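Local structure of hypothetical protein AF1796 (1VIM) at residues A[38-43]-A[171-176]; A[61-66]-A[76-81]; A[107-112]-A[128-133]. The protein is of unknown function but belongs to the PHI branch of the SIS family, and so may bind a sugar phosphate and act as an isomerase. All coordinates share one frame; numbering follows the deposited sequence.

Interaction 1 of 3, residues A[38-43]-A[171-176]; sequences GEMIKL and DALVAE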
loop_
_atom_site.group_PDB
_atom_site.type_symbol
_atom_site.label_atom_id
_atom_site.label_comp_id
_atom_site.label_asym_id
_atom_site.label_seq_id
_atom_site.Cartn_x
_atom_site.Cartn_y
_atom_site.Cartn_z
ATOM N N GLY A 38 -0.655 25.152 -18.586
ATOM C CA GLY A 38 0.193 24.851 -19.727
ATOM C C GLY A 38 1.621 24.483 -19.347
ATOM O O GLY A 38 2.210 23.559 -19.942
ATOM N N GLU A 39 2.196 25.206 -18.374
ATOM C CA GLU A 39 3.572 24.945 -17.912
ATOM C C GLU A 39 3.660 23.563 -17.258
ATOM O O GLU A 39 4.639 22.825 -17.440
ATOM C CB GLU A 39 4.044 26.018 -16.920
ATOM C CG GLU A 39 4.249 27.387 -17.550
ATOM C CD GLU A 39 4.313 28.497 -16.518
ATOM O OE1 GLU A 39 4.300 28.200 -15.297
ATOM O OE2 GLU A 39 4.376 29.682 -16.935
ATOM N N MET A 40 2.639 23.220 -16.477
ATOM C CA MET A 40 2.589 21.890 -15.853
ATOM C C MET A 40 2.519 20.780 -16.899
ATOM O O MET A 40 3.263 19.796 -16.826
ATOM C CB MET A 40 1.404 21.795 -14.878
ATOM C CG MET A 40 1.237 20.417 -14.250
ATOM S SD MET A 40 0.009 20.464 -12.933
ATOM C CE MET A 40 0.111 18.761 -12.320
ATOM N N ILE A 41 1.640 20.944 -17.894
ATOM C CA ILE A 41 1.565 19.969 -18.989
ATOM C C ILE A 41 2.904 19.844 -19.709
ATOM O O ILE A 41 3.367 18.743 -19.996
ATOM C CB ILE A 41 0.444 20.337 -19.988
ATOM C CG1 ILE A 41 -0.902 20.128 -19.301
ATOM C CG2 ILE A 41 0.507 19.457 -21.262
ATOM C CD1 ILE A 41 -2.095 20.655 -20.095
ATOM N N LYS A 42 3.537 20.985 -20.001
ATOM C CA LYS A 42 4.828 20.976 -20.667
ATOM C C LYS A 42 5.893 20.178 -19.891
ATOM O O LYS A 42 6.628 19.378 -20.491
ATOM C CB LYS A 42 5.317 22.407 -20.919
ATOM C CG LYS A 42 6.659 22.485 -21.626
ATOM N N LEU A 43 5.969 20.370 -18.565
ATOM C CA LEU A 43 6.940 19.603 -17.769
ATOM C C LEU A 43 6.609 18.114 -17.741
ATOM O O LEU A 43 7.506 17.261 -17.831
ATOM C CB LEU A 43 7.074 20.131 -16.337
ATOM C CG LEU A 43 7.744 21.484 -16.106
ATOM C CD1 LEU A 43 8.075 21.635 -14.630
ATOM C CD2 LEU A 43 9.015 21.601 -16.926
ATOM N N ASP A 171 -8.192 15.544 -12.578
ATOM C CA ASP A 171 -9.015 14.873 -13.588
ATOM C C ASP A 171 -9.324 15.816 -14.761
ATOM O O ASP A 171 -9.361 15.377 -15.923
ATOM C CB ASP A 171 -10.326 14.360 -13.013
ATOM C CG ASP A 171 -10.163 13.131 -12.194
ATOM O OD1 ASP A 171 -9.289 12.293 -12.484
ATOM O OD2 ASP A 171 -10.926 12.931 -11.230
ATOM N N ALA A 172 -9.458 17.109 -14.489
ATOM C CA ALA A 172 -9.620 18.099 -15.565
ATOM C C ALA A 172 -8.367 18.181 -16.433
ATOM O O ALA A 172 -8.449 18.316 -17.678
ATOM C CB ALA A 172 -9.958 19.467 -14.998
ATOM N N LEU A 173 -7.203 18.118 -15.790
ATOM C CA LEU A 173 -5.937 18.143 -16.490
ATOM C C LEU A 173 -5.825 16.912 -17.405
ATOM O O LEU A 173 -5.356 17.024 -18.544
ATOM C CB LEU A 173 -4.788 18.213 -15.468
ATOM C CG LEU A 173 -3.401 18.394 -16.046
ATOM C CD1 LEU A 173 -3.262 19.834 -16.480
ATOM C CD2 LEU A 173 -2.409 18.115 -14.932
ATOM N N VAL A 174 -6.253 15.750 -16.919
ATOM C CA VAL A 174 -6.272 14.538 -17.747
ATOM C C VAL A 174 -7.139 14.757 -18.986
ATOM O O VAL A 174 -6.742 14.403 -20.082
ATOM C CB VAL A 174 -6.761 13.311 -16.931
ATOM C CG1 VAL A 174 -7.131 12.157 -17.845
ATOM C CG2 VAL A 174 -5.668 12.866 -15.981
ATOM N N ALA A 175 -8.329 15.334 -18.816
ATOM C CA ALA A 175 -9.203 15.614 -19.951
ATOM C C ALA A 175 -8.469 16.484 -20.976
ATOM O O ALA A 175 -8.587 16.269 -22.191
ATOM C CB ALA A 175 -10.451 16.294 -19.458
ATOM N N GLU A 176 -7.745 17.485 -20.499
ATOM C CA GLU A 176 -7.023 18.405 -21.378
ATOM C C GLU A 176 -5.899 17.699 -22.121
ATOM O O GLU A 176 -5.738 17.871 -23.341
ATOM C CB GLU A 176 -6.481 19.564 -20.551
ATOM C CG GLU A 176 -5.684 20.584 -21.350
ATOM C CD GLU A 176 -6.514 21.353 -22.367
ATOM O OE1 GLU A 176 -7.762 21.395 -22.254
ATOM O OE2 GLU A 176 -5.879 21.930 -23.286
#
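With CG anti to the backbone N (chi1 -174°), Leu173 carries its isobutyl fork over to helix 34-46, where CD2 meets Met40, extended along its whole length from chi1 177°, and CD1 meets Ile41. The contact joins two helices of the SIS fold, an alpha/beta sandwich built on a parallel sheet, and the two short segments pass at an angle of 69° with their axes 11.5 Å apart. At that separation no backbone touches backbone, and side chains alone fill the interface. The two branches of Leu173 divide the work: CD2 lies 3.7 Å from Met40 CE, with the sulfur of Met40 close behind, whereas CD1 packs 3.7 Å from Ile41 CG1 as the two side chains run antiparallel alongside one another. Met40 also touches Val120 and Val122 of strand 118-123 and Leu170 of helix 160-181, tying this helix pair to the sheet. One turn beyond Leu173, the aliphatic part of Glu176 adds to the apolar surface. Its carboxylate is held on both oxygens: OE2 takes hydrogen bonds with Gln180 and with His11 ND1 of the second subunit, and OE1 with Leu14 N of the second subunit. Glu176 is bent beyond CG, and its CG crosses the Ile41 side chain, 3.8 Å from Ile41 CD1.

Interaction 2 of 3, residues A[61-66]-A[76-81]; sequences IAKAFA and VYVVGE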
loop_
_atom_site.group_PDB
_atom_site.type_symbol
_atom_site.label_atom_id
_atom_site.label_comp_id
_atom_site.label_asym_id
_atom_site.label_seq_id
_atom_site.Cartn_x
_atom_site.Cartn_y
_atom_site.Cartn_z
ATOM N N ILE A 61 -4.782 10.906 -3.689
ATOM C CA ILE A 61 -5.005 11.721 -4.878
ATOM C C ILE A 61 -3.827 11.572 -5.845
ATOM O O ILE A 61 -4.020 11.430 -7.059
ATOM C CB ILE A 61 -5.156 13.199 -4.460
ATOM C CG1 ILE A 61 -6.352 13.393 -3.535
ATOM C CG2 ILE A 61 -5.200 14.108 -5.693
ATOM C CD1 ILE A 61 -6.445 14.740 -2.993
ATOM N N ALA A 62 -2.610 11.579 -5.306
ATOM C CA ALA A 62 -1.411 11.426 -6.118
ATOM C C ALA A 62 -1.456 10.080 -6.845
ATOM O O ALA A 62 -1.123 10.015 -8.033
ATOM C CB ALA A 62 -0.182 11.523 -5.251
ATOM N N LYS A 63 -1.856 9.013 -6.147
ATOM C CA LYS A 63 -1.984 7.692 -6.764
ATOM C C LYS A 63 -3.047 7.674 -7.855
ATOM O O LYS A 63 -2.831 7.135 -8.942
ATOM C CB LYS A 63 -2.231 6.595 -5.734
ATOM C CG LYS A 63 -1.011 6.219 -4.928
ATOM C CD LYS A 63 -1.344 5.132 -3.905
ATOM C CE LYS A 63 -0.014 4.504 -3.480
ATOM N NZ LYS A 63 -0.233 3.249 -2.694
ATOM N N ALA A 64 -4.192 8.315 -7.605
ATOM C CA ALA A 64 -5.230 8.357 -8.627
ATOM C C ALA A 64 -4.728 9.052 -9.883
ATOM O O ALA A 64 -4.992 8.580 -11.006
ATOM C CB ALA A 64 -6.456 9.066 -8.111
ATOM N N PHE A 65 -3.991 10.152 -9.709
ATOM C CA PHE A 65 -3.445 10.874 -10.835
ATOM C C PHE A 65 -2.379 10.048 -11.546
ATOM O O PHE A 65 -2.365 9.972 -12.804
ATOM C CB PHE A 65 -2.896 12.193 -10.331
ATOM C CG PHE A 65 -2.294 13.074 -11.411
ATOM C CD1 PHE A 65 -2.999 13.391 -12.557
ATOM C CD2 PHE A 65 -1.042 13.624 -11.216
ATOM C CE1 PHE A 65 -2.439 14.233 -13.516
ATOM C CE2 PHE A 65 -0.472 14.488 -12.195
ATOM C CZ PHE A 65 -1.195 14.768 -13.340
ATOM N N ALA A 66 -1.485 9.423 -10.778
ATOM C CA ALA A 66 -0.424 8.608 -11.411
ATOM C C ALA A 66 -1.038 7.476 -12.259
ATOM O O ALA A 66 -0.579 7.172 -13.368
ATOM C CB ALA A 66 0.524 8.035 -10.364
ATOM N N VAL A 76 5.468 6.590 -15.375
ATOM C CA VAL A 76 5.101 7.264 -14.132
ATOM C C VAL A 76 5.266 6.317 -12.950
ATOM O O VAL A 76 5.064 5.116 -13.063
ATOM C CB VAL A 76 3.662 7.851 -14.216
ATOM C CG1 VAL A 76 2.649 6.792 -14.557
ATOM C CG2 VAL A 76 3.270 8.629 -12.970
ATOM N N TYR A 77 5.592 6.900 -11.801
ATOM C CA TYR A 77 5.798 6.139 -10.557
ATOM C C TYR A 77 5.271 6.924 -9.393
ATOM O O TYR A 77 5.200 8.149 -9.425
ATOM C CB TYR A 77 7.287 5.896 -10.311
ATOM C CG TYR A 77 7.994 5.303 -11.483
ATOM C CD1 TYR A 77 7.857 3.960 -11.794
ATOM C CD2 TYR A 77 8.816 6.117 -12.292
ATOM C CE1 TYR A 77 8.570 3.439 -12.959
ATOM C CE2 TYR A 77 9.481 5.617 -13.382
ATOM C CZ TYR A 77 9.343 4.328 -13.705
ATOM O OH TYR A 77 10.118 3.959 -14.807
ATOM N N VAL A 78 4.987 6.183 -8.326
ATOM C CA VAL A 78 4.635 6.783 -7.035
ATOM C C VAL A 78 5.834 6.648 -6.096
ATOM O O VAL A 78 6.358 5.535 -5.884
ATOM C CB VAL A 78 3.455 6.030 -6.416
ATOM C CG1 VAL A 78 3.065 6.645 -5.054
ATOM C CG2 VAL A 78 2.271 6.050 -7.346
ATOM N N VAL A 79 6.260 7.760 -5.502
ATOM C CA VAL A 79 7.405 7.721 -4.587
ATOM C C VAL A 79 7.142 6.753 -3.449
ATOM O O VAL A 79 6.053 6.743 -2.873
ATOM C CB VAL A 79 7.755 9.132 -4.027
ATOM C CG1 VAL A 79 8.860 9.042 -2.958
ATOM C CG2 VAL A 79 8.166 10.062 -5.150
ATOM N N GLY A 80 8.137 5.914 -3.168
ATOM C CA GLY A 80 8.039 4.945 -2.080
ATOM C C GLY A 80 7.454 3.593 -2.434
ATOM O O GLY A 80 7.553 2.663 -1.629
ATOM N N GLU A 81 6.886 3.469 -3.623
ATOM C CA GLU A 81 6.264 2.224 -4.025
ATOM C C GLU A 81 7.245 1.218 -4.622
ATOM O O GLU A 81 8.397 1.525 -4.959
ATOM C CB GLU A 81 5.032 2.491 -4.919
ATOM C CG GLU A 81 3.898 3.165 -4.167
ATOM C CD GLU A 81 3.269 2.300 -3.125
ATOM O OE1 GLU A 81 3.445 1.047 -3.166
ATOM O OE2 GLU A 81 2.613 2.908 -2.260
#
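Lys63 reaches from helix 56-71 to Glu81, just past strand 76-78, while Ala66 packs on the valines of that strand; together they close the beta-alpha-beta unit of strand 50-53, helix 56-71 and strand 76-78, in which the helix runs nearly antiparallel to the strand (161°). The apolar part is small and close. Ala66 CB sits 3.8 Å from Val76 CG2 and 4.0 Å from Val78 CG2, and the small methyl is consistent with the 8.6 Å separation of the segment axes. Val76 CG1, which stands between its own backbone N and carbonyl carbon, lies 3.5 Å from Ala66 O. The stem of Lys63 crosses Val78 at about a right angle, its CG near both methyls and its CE 4.1 Å from Val78 CG1. Thr82 of the third subunit also packs on Lys63 and Val78. The polar part is a salt bridge at the edge of this packing. Lys63 is extended beyond CG, whereas Glu81, which ends the type II turn begun by Val78, is bent at chi2 (-67°) to present its carboxylate. The ammonium approaches from above the carboxylate plane, 62° out of it, with Lys63 NZ 2.9 Å from Glu81 OE2.

Interaction 3 of 3, residues A[107-112]-A[128-133]; sequences NISKKA and SSLAKM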
loop_
_atom_site.group_PDB
_atom_site.type_symbol
_atom_site.label_atom_id
_atom_site.label_comp_id
_atom_site.label_asym_id
_atom_site.label_seq_id
_atom_site.Cartn_x
_atom_site.Cartn_y
_atom_site.Cartn_z
ATOM N N ASN A 107 10.351 17.229 2.573
ATOM C CA ASN A 107 11.677 16.613 2.694
ATOM C C ASN A 107 12.052 15.822 1.431
ATOM O O ASN A 107 13.189 15.924 0.933
ATOM C CB ASN A 107 11.747 15.721 3.937
ATOM C CG ASN A 107 11.721 16.518 5.229
ATOM O OD1 ASN A 107 11.912 17.739 5.230
ATOM N ND2 ASN A 107 11.504 15.812 6.344
ATOM N N ILE A 108 11.107 15.039 0.913
ATOM C CA ILE A 108 11.341 14.263 -0.306
ATOM C C ILE A 108 11.584 15.200 -1.485
ATOM O O ILE A 108 12.484 14.948 -2.302
ATOM C CB ILE A 108 10.116 13.373 -0.605
ATOM C CG1 ILE A 108 10.036 12.202 0.383
ATOM C CG2 ILE A 108 10.100 12.901 -2.058
ATOM C CD1 ILE A 108 11.075 11.126 0.237
ATOM N N SER A 109 10.825 16.297 -1.559
ATOM C CA SER A 109 10.953 17.216 -2.684
ATOM C C SER A 109 12.282 17.933 -2.640
ATOM O O SER A 109 12.888 18.143 -3.692
ATOM C CB SER A 109 9.808 18.228 -2.701
ATOM O OG SER A 109 8.579 17.563 -2.875
ATOM N N LYS A 110 12.768 18.274 -1.444
ATOM C CA LYS A 110 14.110 18.858 -1.334
ATOM C C LYS A 110 15.176 17.877 -1.834
ATOM O O LYS A 110 16.100 18.270 -2.566
ATOM C CB LYS A 110 14.396 19.273 0.114
ATOM C CG LYS A 110 15.786 19.964 0.344
ATOM C CD LYS A 110 16.003 21.205 -0.530
ATOM C CE LYS A 110 17.227 22.033 -0.046
ATOM N NZ LYS A 110 18.511 21.312 -0.220
ATOM N N LYS A 111 15.066 16.608 -1.471
ATOM C CA LYS A 111 16.027 15.622 -1.956
ATOM C C LYS A 111 15.965 15.498 -3.480
ATOM O O LYS A 111 16.999 15.447 -4.149
ATOM C CB LYS A 111 15.820 14.251 -1.305
ATOM C CG LYS A 111 16.753 13.151 -1.786
ATOM C CD LYS A 111 18.166 13.286 -1.238
ATOM C CE LYS A 111 18.961 12.021 -1.510
ATOM N NZ LYS A 111 18.132 10.823 -1.169
ATOM N N ALA A 112 14.758 15.478 -4.041
ATOM C CA ALA A 112 14.601 15.444 -5.487
ATOM C C ALA A 112 15.216 16.664 -6.184
ATOM O O ALA A 112 15.888 16.513 -7.222
ATOM C CB ALA A 112 13.118 15.314 -5.833
ATOM N N SER A 128 4.362 28.757 0.166
ATOM C CA SER A 128 4.732 27.662 1.055
ATOM C C SER A 128 6.134 27.127 0.814
ATOM O O SER A 128 6.729 27.388 -0.224
ATOM C CB SER A 128 3.734 26.527 0.919
ATOM O OG SER A 128 3.736 26.014 -0.419
ATOM N N SER A 129 6.648 26.336 1.758
ATOM C CA SER A 129 7.931 25.669 1.571
ATOM C C SER A 129 7.971 24.871 0.244
ATOM O O SER A 129 8.966 24.905 -0.481
ATOM C CB SER A 129 8.221 24.733 2.750
ATOM O OG SER A 129 8.327 25.463 3.980
ATOM N N LEU A 130 6.914 24.114 -0.054
ATOM C CA LEU A 130 6.919 23.313 -1.259
ATOM C C LEU A 130 6.923 24.193 -2.499
ATOM O O LEU A 130 7.682 23.929 -3.446
ATOM C CB LEU A 130 5.701 22.394 -1.226
ATOM C CG LEU A 130 5.671 21.375 -2.359
ATOM C CD1 LEU A 130 6.842 20.404 -2.179
ATOM C CD2 LEU A 130 4.360 20.650 -2.421
ATOM N N ALA A 131 6.088 25.232 -2.500
ATOM C CA ALA A 131 5.985 26.134 -3.651
ATOM C C ALA A 131 7.297 26.848 -3.929
ATOM O O ALA A 131 7.687 26.990 -5.090
ATOM C CB ALA A 131 4.864 27.120 -3.451
ATOM N N LYS A 132 7.997 27.271 -2.873
ATOM C CA LYS A 132 9.264 27.983 -3.071
ATOM C C LYS A 132 10.323 27.159 -3.767
ATOM O O LYS A 132 11.198 27.717 -4.425
ATOM C CB LYS A 132 9.800 28.562 -1.752
ATOM C CG LYS A 132 8.926 29.669 -1.188
ATOM C CD LYS A 132 9.537 30.292 0.055
ATOM C CE LYS A 132 9.422 29.387 1.252
ATOM N NZ LYS A 132 10.037 30.023 2.459
ATOM N N MET A 133 10.254 25.833 -3.642
ATOM C CA MET A 133 11.179 24.925 -4.306
ATOM C C MET A 133 10.777 24.570 -5.737
ATOM O O MET A 133 11.574 23.991 -6.472
ATOM C CB MET A 133 11.255 23.601 -3.523
ATOM C CG MET A 133 12.128 23.668 -2.286
ATOM S SD MET A 133 12.343 22.036 -1.544
ATOM C CE MET A 133 10.762 21.785 -0.908
#
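Met133 reaches from the short helix 129-133 to Lys110 and Ser109 on helix 103-115, two segments running nearly parallel (14°) with axes 10.2 Å apart on one side of the SIS sheet. From CB, which points toward the other helix, the chain leaves with CG anti to the carbonyl carbon (chi1 -79°) and carries the sulfur to the backbone of Lys110: SD lies 3.6 Å from Lys110 CA and 3.8 Å from Lys110 CB. The bend at chi3 (-71°) then turns the tip, and CE settles 4.1 Å from Ser109 CB. Alongside, Leu130 CD1 comes 3.4 Å from Ser109 OG, a hydroxyl already hydrogen-bonded to Val105 O within its own helix. Shortening Met133 to an alanine would remove SD and CE and would probably open a gap beside the Lys110 backbone, with Leu130 left as the cover of Ser109 CB from this segment. The ammonium of Lys110 heads away to a salt bridge with Asp114, while its CB and CD both lie beside the sulfur, on the same side of it. The two helices are thus joined by van der Waals contact, mostly of carbon and sulfur, with no hydrogen bond across, and the polar groups of Ser109 and Lys110 find partners on their own helix.

All three contacts belong to one SIS fold around the parallel sheet ordered 76-78, 50-53, 92-96, 118-123, 136-139. Interaction 1 closes the longest loop, and interactions 2 and 3 follow one another inside it. Interactions 1 and 2 lie about 16 Å apart between centres, and the two meet where Phe65 of helix 56-71 packs on Leu173 and Val174 of helix 160-181. Interaction 3 is about 17 Å from interaction 2 between centres, touching it through Val79 and Ile108, but about 21 Å from interaction 1 between centres, without contact. The helices that make these contacts also meet neighbouring subunits of the four-chain assembly: 56-71 and 160-181 the second, 103-115 the third.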